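PDB 3GAZ: alcohol dehydrogenase superfamily protein from Novosphingobium aromaticivorans, which probably acts as an NADP-dependent oxidoreductase of the medium-chain dehydrogenase/reductase superfamily. Local coordinates for residues 229-243 and 251-264. Sequence-based numbering, arbitrary orientation.
Sequences LDASFSAVKRFGHVV and HKLAPLSFKQATYS
K259 shows how one lysine can close off the C-terminal end of a helix: its NZ donates to F233 O (2.9 Å) and V236 O (2.9 Å), each in the carbonyl plane on a lone pair; a third bond, to S234 O, is doubtful, being too short and coming from above the carbonyl plane. The setting is the last beta-alpha-beta unit of the Rossmann-type domain, in which strands 240-244 and 262-265 run parallel, joined through helix 254-258. The lysine chain, extended beyond CG, crosses V236 CG1 at a slant, and the end of helix 227-235 would probably favour its positive charge. A Schellman motif at Q260 ends the short helix, and there R238, bent at chi3 (-57°), grips F258 O end-on through NH1 (2.8 Å) and NH2 (3.1 Å), with the acceptor in the guanidinium plane. F239 N bonds to K259 O. The strands then pair through T262 N to G240 O, V242 N to T262 O and S264 N to V242 O. On the sheet face bearing H241, H241 NE2 and S264 OG share a hydrogen bond of 2.7 Å, while T262 CG2 sits over the imidazole. On the face bearing V242 and Y263, the F233 ring turns an edge toward the Y263 face, planes 80° apart, and takes L256 CG over the centre of one face, a CH-pi contact. Farther out, L229 CD2 rests over the H251 ring, whose NE2 bonds to G226 O, 3.7 Å from its centroid.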
ATOM      1  N   LEU A 229     -19.370  10.057  20.589  1.00 15.44           N
ATOM      2  CA  LEU A 229     -18.186   9.876  21.424  1.00 16.52           C
ATOM      3  C   LEU A 229     -18.306  10.782  22.648  1.00 17.33           C
ATOM      4  O   LEU A 229     -17.956  10.391  23.767  1.00 18.09           O
ATOM      5  CB  LEU A 229     -16.913  10.205  20.640  1.00 16.24           C
ATOM      6  CG  LEU A 229     -15.615  10.106  21.446  1.00 15.58           C
ATOM      7  CD1 LEU A 229     -15.535   8.747  22.131  1.00 18.87           C
ATOM      8  CD2 LEU A 229     -14.425  10.316  20.520  1.00 16.32           C
ATOM      9  N   ASP A 230     -18.807  11.995  22.437  1.00 17.82           N
ATOM     10  CA  ASP A 230     -18.993  12.928  23.547  1.00 18.22           C
ATOM     11  C   ASP A 230     -20.006  12.330  24.524  1.00 17.45           C
ATOM     12  O   ASP A 230     -19.841  12.413  25.737  1.00 17.10           O
ATOM     13  CB  ASP A 230     -19.505  14.280  23.038  1.00 18.54           C
ATOM     14  CG  ASP A 230     -18.528  14.957  22.099  1.00 20.96           C
ATOM     15  OD1 ASP A 230     -17.358  15.143  22.491  1.00 22.55           O
ATOM     16  OD2 ASP A 230     -18.933  15.306  20.971  1.00 22.53           O
ATOM     17  N   ALA A 231     -21.060  11.724  23.986  1.00 17.81           N
ATOM     18  CA  ALA A 231     -22.083  11.108  24.822  1.00 16.78           C
ATOM     19  C   ALA A 231     -21.467   9.959  25.618  1.00 16.04           C
ATOM     20  O   ALA A 231     -21.856   9.696  26.755  1.00 14.34           O
ATOM     21  CB  ALA A 231     -23.236  10.599  23.951  1.00 18.31           C
ATOM     22  N   SER A 232     -20.495   9.283  25.012  1.00 14.74           N
ATOM     23  CA  SER A 232     -19.818   8.168  25.663  1.00 14.17           C
ATOM     24  C   SER A 232     -19.022   8.670  26.867  1.00 14.91           C
ATOM     25  O   SER A 232     -18.965   8.009  27.904  1.00 14.26           O
ATOM     26  CB  SER A 232     -18.881   7.470  24.674  1.00 12.73           C
ATOM     27  OG  SER A 232     -19.611   6.945  23.572  1.00 14.91           O
ATOM     28  N   PHE A 233     -18.399   9.835  26.721  1.00 15.76           N
ATOM     29  CA  PHE A 233     -17.630  10.414  27.816  1.00 15.94           C
ATOM     30  C   PHE A 233     -18.599  10.731  28.951  1.00 17.10           C
ATOM     31  O   PHE A 233     -18.237  10.695  30.124  1.00 15.36           O
ATOM     32  CB  PHE A 233     -16.936  11.710  27.379  1.00 15.42           C
ATOM     33  CG  PHE A 233     -15.791  11.516  26.409  1.00 14.79           C
ATOM     34  CD1 PHE A 233     -15.240  10.259  26.181  1.00 14.92           C
ATOM     35  CD2 PHE A 233     -15.220  12.616  25.779  1.00 15.45           C
ATOM     36  CE1 PHE A 233     -14.135  10.102  25.332  1.00 15.21           C
ATOM     37  CE2 PHE A 233     -14.116  12.470  24.929  1.00 16.94           C
ATOM     38  CZ  PHE A 233     -13.571  11.211  24.714  1.00 13.94           C
ATOM     39  N   SER A 234     -19.836  11.045  28.584  1.00 17.07           N
ATOM     40  CA  SER A 234     -20.861  11.385  29.561  1.00 18.56           C
ATOM     41  C   SER A 234     -21.409  10.160  30.305  1.00 18.09           C
ATOM     42  O   SER A 234     -21.739  10.242  31.489  1.00 18.97           O
ATOM     43  CB  SER A 234     -22.001  12.131  28.859  1.00 21.18           C
ATOM     44  OG  SER A 234     -23.010  12.502  29.777  1.00 27.41           O
ATOM     45  N   ALA A 235     -21.478   9.025  29.617  1.00 16.75           N
ATOM     46  CA  ALA A 235     -22.006   7.792  30.202  1.00 14.20           C
ATOM     47  C   ALA A 235     -21.012   6.940  30.993  1.00 14.14           C
ATOM     48  O   ALA A 235     -21.419   6.071  31.765  1.00 13.84           O
ATOM     49  CB  ALA A 235     -22.633   6.940  29.100  1.00 16.16           C
ATOM     50  N   VAL A 236     -19.715   7.176  30.805  1.00 14.45           N
ATOM     51  CA  VAL A 236     -18.697   6.382  31.492  1.00 14.15           C
ATOM     52  C   VAL A 236     -18.628   6.649  33.000  1.00 16.54           C
ATOM     53  O   VAL A 236     -18.823   7.776  33.455  1.00 15.65           O
ATOM     54  CB  VAL A 236     -17.293   6.606  30.846  1.00 14.97           C
ATOM     55  CG1 VAL A 236     -16.767   7.999  31.177  1.00 16.46           C
ATOM     56  CG2 VAL A 236     -16.323   5.525  31.302  1.00 15.66           C
ATOM     57  N   LYS A 237     -18.359   5.591  33.762  1.00 17.38           N
ATOM     58  CA  LYS A 237     -18.250   5.659  35.218  1.00 19.83           C
ATOM     59  C   LYS A 237     -16.910   6.286  35.596  1.00 18.95           C
ATOM     60  O   LYS A 237     -15.987   6.296  34.789  1.00 19.88           O
ATOM     61  CB  LYS A 237     -18.348   4.242  35.803  1.00 19.87           C
ATOM     62  CG  LYS A 237     -18.168   4.139  37.313  1.00 23.77           C
ATOM     63  CD  LYS A 237     -18.221   2.681  37.782  1.00 25.16           C
ATOM     64  CE  LYS A 237     -19.588   2.051  37.518  1.00 25.93           C
ATOM     65  NZ  LYS A 237     -19.643   0.597  37.867  1.00 24.93           N
ATOM     66  N   ARG A 238     -16.812   6.821  36.811  1.00 18.50           N
ATOM     67  CA  ARG A 238     -15.565   7.422  37.279  1.00 18.34           C
ATOM     68  C   ARG A 238     -14.493   6.341  37.249  1.00 16.65           C
ATOM     69  O   ARG A 238     -14.737   5.216  37.678  1.00 17.23           O
ATOM     70  CB  ARG A 238     -15.727   7.963  38.707  1.00 18.66           C
ATOM     71  CG  ARG A 238     -14.424   8.401  39.375  1.00 18.53           C
ATOM     72  CD  ARG A 238     -14.725   9.096  40.695  1.00 22.52           C
ATOM     73  NE  ARG A 238     -15.616  10.230  40.465  1.00 27.14           N
ATOM     74  CZ  ARG A 238     -15.260  11.329  39.807  1.00 28.17           C
ATOM     75  NH1 ARG A 238     -14.026  11.447  39.330  1.00 27.92           N
ATOM     76  NH2 ARG A 238     -16.147  12.291  39.591  1.00 28.69           N
ATOM     77  N   PHE A 239     -13.314   6.692  36.744  1.00 16.64           N
ATOM     78  CA  PHE A 239     -12.198   5.754  36.616  1.00 17.55           C
ATOM     79  C   PHE A 239     -12.486   4.753  35.491  1.00 17.94           C
ATOM     80  O   PHE A 239     -11.710   3.823  35.260  1.00 18.53           O
ATOM     81  CB  PHE A 239     -11.957   4.975  37.920  1.00 19.91           C
ATOM     82  CG  PHE A 239     -11.740   5.844  39.131  1.00 22.01           C
ATOM     83  CD1 PHE A 239     -10.876   6.935  39.084  1.00 20.71           C
ATOM     84  CD2 PHE A 239     -12.387   5.553  40.329  1.00 21.87           C
ATOM     85  CE1 PHE A 239     -10.659   7.723  40.212  1.00 21.49           C
ATOM     86  CE2 PHE A 239     -12.176   6.332  41.464  1.00 22.61           C
ATOM     87  CZ  PHE A 239     -11.311   7.421  41.404  1.00 22.80           C
ATOM     88  N   GLY A 240     -13.606   4.953  34.799  1.00 17.11           N
ATOM     89  CA  GLY A 240     -13.989   4.065  33.710  1.00 17.54           C
ATOM     90  C   GLY A 240     -13.159   4.201  32.443  1.00 16.32           C
ATOM     91  O   GLY A 240     -12.233   5.012  32.377  1.00 13.76           O
ATOM     92  N   HIS A 241     -13.506   3.417  31.423  1.00 16.44           N
ATOM     93  CA  HIS A 241     -12.773   3.427  30.159  1.00 14.63           C
ATOM     94  C   HIS A 241     -13.705   3.565  28.960  1.00 14.87           C
ATOM     95  O   HIS A 241     -14.732   2.895  28.875  1.00 14.37           O
ATOM     96  CB  HIS A 241     -11.963   2.128  30.036  1.00 15.64           C
ATOM     97  CG  HIS A 241     -10.867   2.173  29.011  1.00 18.91           C
ATOM     98  ND1 HIS A 241      -9.834   1.260  28.992  1.00 18.08           N
ATOM     99  CD2 HIS A 241     -10.643   3.014  27.970  1.00 18.11           C
ATOM    100  CE1 HIS A 241      -9.020   1.536  27.988  1.00 17.59           C
ATOM    101  NE2 HIS A 241      -9.488   2.596  27.352  1.00 17.56           N
ATOM    102  N   VAL A 242     -13.334   4.436  28.032  1.00 13.40           N
ATOM    103  CA  VAL A 242     -14.111   4.650  26.817  1.00 13.90           C
ATOM    104  C   VAL A 242     -13.228   4.326  25.610  1.00 15.05           C
ATOM    105  O   VAL A 242     -12.083   4.764  25.544  1.00 16.95           O
ATOM    106  CB  VAL A 242     -14.587   6.121  26.706  1.00 11.54           C
ATOM    107  CG1 VAL A 242     -15.251   6.361  25.348  1.00 11.13           C
ATOM    108  CG2 VAL A 242     -15.571   6.439  27.840  1.00  9.07           C
ATOM    109  N   VAL A 243     -13.740   3.535  24.673  1.00 15.60           N
ATOM    110  CA  VAL A 243     -12.964   3.218  23.476  1.00 16.06           C
ATOM    111  C   VAL A 243     -13.797   3.580  22.249  1.00 15.81           C
ATOM    112  O   VAL A 243     -15.030   3.559  22.292  1.00 14.75           O
ATOM    113  CB  VAL A 243     -12.566   1.714  23.411  1.00 17.27           C
ATOM    114  CG1 VAL A 243     -11.823   1.313  24.681  1.00 16.02           C
ATOM    115  CG2 VAL A 243     -13.799   0.844  23.220  1.00 16.67           C
ATOM    116  N   HIS A 251     -12.577  16.773  20.223  1.00 21.76           N
ATOM    117  CA  HIS A 251     -13.527  16.653  21.317  1.00 22.69           C
ATOM    118  C   HIS A 251     -13.094  17.348  22.598  1.00 22.11           C
ATOM    119  O   HIS A 251     -11.905  17.537  22.849  1.00 22.28           O
ATOM    120  CB  HIS A 251     -13.797  15.176  21.623  1.00 22.37           C
ATOM    121  CG  HIS A 251     -14.465  14.438  20.506  1.00 22.44           C
ATOM    122  ND1 HIS A 251     -13.770  13.917  19.435  1.00 24.44           N
ATOM    123  CD2 HIS A 251     -15.769  14.154  20.282  1.00 22.67           C
ATOM    124  CE1 HIS A 251     -14.617  13.345  18.601  1.00 21.90           C
ATOM    125  NE2 HIS A 251     -15.837  13.474  19.091  1.00 23.73           N
ATOM    126  N   LYS A 252     -14.078  17.741  23.399  1.00 21.94           N
ATOM    127  CA  LYS A 252     -13.816  18.385  24.678  1.00 22.31           C
ATOM    128  C   LYS A 252     -13.438  17.257  25.630  1.00 19.65           C
ATOM    129  O   LYS A 252     -14.218  16.329  25.839  1.00 17.74           O
ATOM    130  CB  LYS A 252     -15.075  19.095  25.177  1.00 24.09           C
ATOM    131  CG  LYS A 252     -14.992  19.587  26.608  1.00 30.81           C
ATOM    132  CD  LYS A 252     -13.844  20.567  26.807  1.00 32.55           C
ATOM    133  CE  LYS A 252     -14.166  21.510  27.950  1.00 36.88           C
ATOM    134  NZ  LYS A 252     -15.450  22.227  27.703  1.00 37.28           N
ATOM    135  N   LEU A 253     -12.244  17.336  26.206  1.00 18.38           N
ATOM    136  CA  LEU A 253     -11.771  16.286  27.101  1.00 19.39           C
ATOM    137  C   LEU A 253     -12.095  16.465  28.583  1.00 19.01           C
ATOM    138  O   LEU A 253     -11.859  15.561  29.380  1.00 19.87           O
ATOM    139  CB  LEU A 253     -10.258  16.109  26.925  1.00 16.80           C
ATOM    140  CG  LEU A 253      -9.802  15.816  25.490  1.00 16.99           C
ATOM    141  CD1 LEU A 253      -8.312  15.466  25.477  1.00 14.69           C
ATOM    142  CD2 LEU A 253     -10.617  14.661  24.926  1.00 15.16           C
ATOM    143  N   ALA A 254     -12.651  17.615  28.949  1.00 20.48           N
ATOM    144  CA  ALA A 254     -12.981  17.899  30.347  1.00 21.01           C
ATOM    145  C   ALA A 254     -13.638  16.747  31.122  1.00 22.03           C
ATOM    146  O   ALA A 254     -13.254  16.457  32.257  1.00 21.95           O
ATOM    147  CB  ALA A 254     -13.861  19.152  30.429  1.00 21.97           C
ATOM    148  N   PRO A 255     -14.643  16.083  30.531  1.00 22.41           N
ATOM    149  CA  PRO A 255     -15.305  14.974  31.229  1.00 23.47           C
ATOM    150  C   PRO A 255     -14.358  13.877  31.717  1.00 25.07           C
ATOM    151  O   PRO A 255     -14.588  13.273  32.767  1.00 24.00           O
ATOM    152  CB  PRO A 255     -16.295  14.460  30.189  1.00 24.71           C
ATOM    153  CG  PRO A 255     -16.685  15.725  29.466  1.00 23.71           C
ATOM    154  CD  PRO A 255     -15.337  16.394  29.268  1.00 23.50           C
ATOM    155  N   LEU A 256     -13.296  13.620  30.958  1.00 23.96           N
ATOM    156  CA  LEU A 256     -12.337  12.589  31.332  1.00 22.90           C
ATOM    157  C   LEU A 256     -11.522  12.966  32.559  1.00 23.24           C
ATOM    158  O   LEU A 256     -11.088  12.092  33.311  1.00 24.14           O
ATOM    159  CB  LEU A 256     -11.405  12.275  30.158  1.00 21.93           C
ATOM    160  CG  LEU A 256     -12.086  11.600  28.967  1.00 19.98           C
ATOM    161  CD1 LEU A 256     -11.047  11.299  27.896  1.00 19.25           C
ATOM    162  CD2 LEU A 256     -12.765  10.316  29.419  1.00 19.08           C
ATOM    163  N   SER A 257     -11.299  14.263  32.757  1.00 22.42           N
ATOM    164  CA  SER A 257     -10.564  14.719  33.928  1.00 21.41           C
ATOM    165  C   SER A 257     -11.504  14.704  35.126  1.00 21.55           C
ATOM    166  O   SER A 257     -11.163  14.178  36.183  1.00 20.56           O
ATOM    167  CB  SER A 257     -10.026  16.139  33.717  1.00 22.57           C
ATOM    168  OG  SER A 257      -8.991  16.149  32.755  1.00 23.22           O
ATOM    169  N   PHE A 258     -12.688  15.287  34.954  1.00 22.36           N
ATOM    170  CA  PHE A 258     -13.685  15.326  36.022  1.00 24.10           C
ATOM    171  C   PHE A 258     -13.960  13.927  36.543  1.00 22.79           C
ATOM    172  O   PHE A 258     -14.113  13.722  37.748  1.00 22.54           O
ATOM    173  CB  PHE A 258     -15.005  15.918  35.517  1.00 28.19           C
ATOM    174  CG  PHE A 258     -15.028  17.416  35.476  1.00 31.76           C
ATOM    175  CD1 PHE A 258     -14.819  18.158  36.635  1.00 34.35           C
ATOM    176  CD2 PHE A 258     -15.290  18.087  34.286  1.00 33.08           C
ATOM    177  CE1 PHE A 258     -14.873  19.550  36.609  1.00 35.63           C
ATOM    178  CE2 PHE A 258     -15.347  19.477  34.249  1.00 35.48           C
ATOM    179  CZ  PHE A 258     -15.138  20.210  35.413  1.00 35.83           C
ATOM    180  N   LYS A 259     -14.031  12.963  35.629  1.00 18.56           N
ATOM    181  CA  LYS A 259     -14.302  11.589  36.032  1.00 17.71           C
ATOM    182  C   LYS A 259     -13.043  10.756  36.184  1.00 15.54           C
ATOM    183  O   LYS A 259     -13.132   9.551  36.420  1.00 16.35           O
ATOM    184  CB  LYS A 259     -15.228  10.909  35.027  1.00 18.20           C
ATOM    185  CG  LYS A 259     -16.621  11.511  34.931  1.00 19.94           C
ATOM    186  CD  LYS A 259     -17.411  10.749  33.882  1.00 21.81           C
ATOM    187  CE  LYS A 259     -18.835  11.214  33.766  1.00 23.45           C
ATOM    188  NZ  LYS A 259     -19.519  10.460  32.678  1.00 20.46           N
ATOM    189  N   GLN A 260     -11.878  11.386  36.042  1.00 16.28           N
ATOM    190  CA  GLN A 260     -10.606  10.672  36.178  1.00 17.65           C
ATOM    191  C   GLN A 260     -10.695   9.387  35.367  1.00 15.40           C
ATOM    192  O   GLN A 260     -10.248   8.329  35.802  1.00 17.01           O
ATOM    193  CB  GLN A 260     -10.358  10.344  37.651  1.00 20.39           C
ATOM    194  CG  GLN A 260     -10.250  11.578  38.544  1.00 25.95           C
ATOM    195  CD  GLN A 260     -10.463  11.259  40.010  1.00 28.28           C
ATOM    196  OE1 GLN A 260     -11.582  10.953  40.435  1.00 29.64           O
ATOM    197  NE2 GLN A 260      -9.388  11.321  40.794  1.00 27.58           N
ATOM    198  N   ALA A 261     -11.269   9.503  34.176  1.00 14.38           N
ATOM    199  CA  ALA A 261     -11.485   8.364  33.298  1.00 13.09           C
ATOM    200  C   ALA A 261     -10.429   8.212  32.212  1.00 13.87           C
ATOM    201  O   ALA A 261      -9.535   9.047  32.069  1.00 12.88           O
ATOM    202  CB  ALA A 261     -12.871   8.467  32.671  1.00 13.51           C
ATOM    203  N   THR A 262     -10.563   7.145  31.430  1.00 13.74           N
ATOM    204  CA  THR A 262      -9.612   6.846  30.372  1.00 14.24           C
ATOM    205  C   THR A 262     -10.266   6.613  29.005  1.00 14.95           C
ATOM    206  O   THR A 262     -11.398   6.136  28.922  1.00 14.02           O
ATOM    207  CB  THR A 262      -8.782   5.600  30.766  1.00 15.63           C
ATOM    208  OG1 THR A 262      -8.132   5.839  32.024  1.00 11.84           O
ATOM    209  CG2 THR A 262      -7.736   5.298  29.718  1.00 15.70           C
ATOM    210  N   TYR A 263      -9.542   6.962  27.941  1.00 13.89           N
ATOM    211  CA  TYR A 263     -10.014   6.789  26.565  1.00 14.30           C
ATOM    212  C   TYR A 263      -8.920   6.141  25.709  1.00 14.69           C
ATOM    213  O   TYR A 263      -7.743   6.452  25.864  1.00 13.90           O
ATOM    214  CB  TYR A 263     -10.394   8.145  25.950  1.00 12.36           C
ATOM    215  CG  TYR A 263     -10.579   8.090  24.444  1.00 13.38           C
ATOM    216  CD1 TYR A 263     -11.732   7.545  23.878  1.00 12.85           C
ATOM    217  CD2 TYR A 263      -9.565   8.519  23.586  1.00 14.23           C
ATOM    218  CE1 TYR A 263     -11.870   7.426  22.490  1.00 14.12           C
ATOM    219  CE2 TYR A 263      -9.685   8.397  22.202  1.00 12.13           C
ATOM    220  CZ  TYR A 263     -10.836   7.851  21.661  1.00 15.66           C
ATOM    221  OH  TYR A 263     -10.945   7.716  20.295  1.00 13.82           O
ATOM    222  N   SER A 264      -9.312   5.239  24.812  1.00 15.14           N
ATOM    223  CA  SER A 264      -8.353   4.578  23.922  1.00 14.12           C
ATOM    224  C   SER A 264      -8.911   4.550  22.509  1.00 14.52           C
ATOM    225  O   SER A 264     -10.109   4.345  22.311  1.00 13.32           O
ATOM    226  CB  SER A 264      -8.079   3.137  24.368  1.00 15.44           C
ATOM    227  OG  SER A 264      -7.475   3.086  25.644  1.00 13.91           O
TER
HETATM  228  O   HOH W   1     -16.786  17.969  22.232  1.00 19.38           O
HETATM  229  O   HOH W   2     -16.704  15.638  25.113  1.00 20.67           O
HETATM  230  O   HOH W   3      -9.265   5.785  34.503  1.00 21.98           O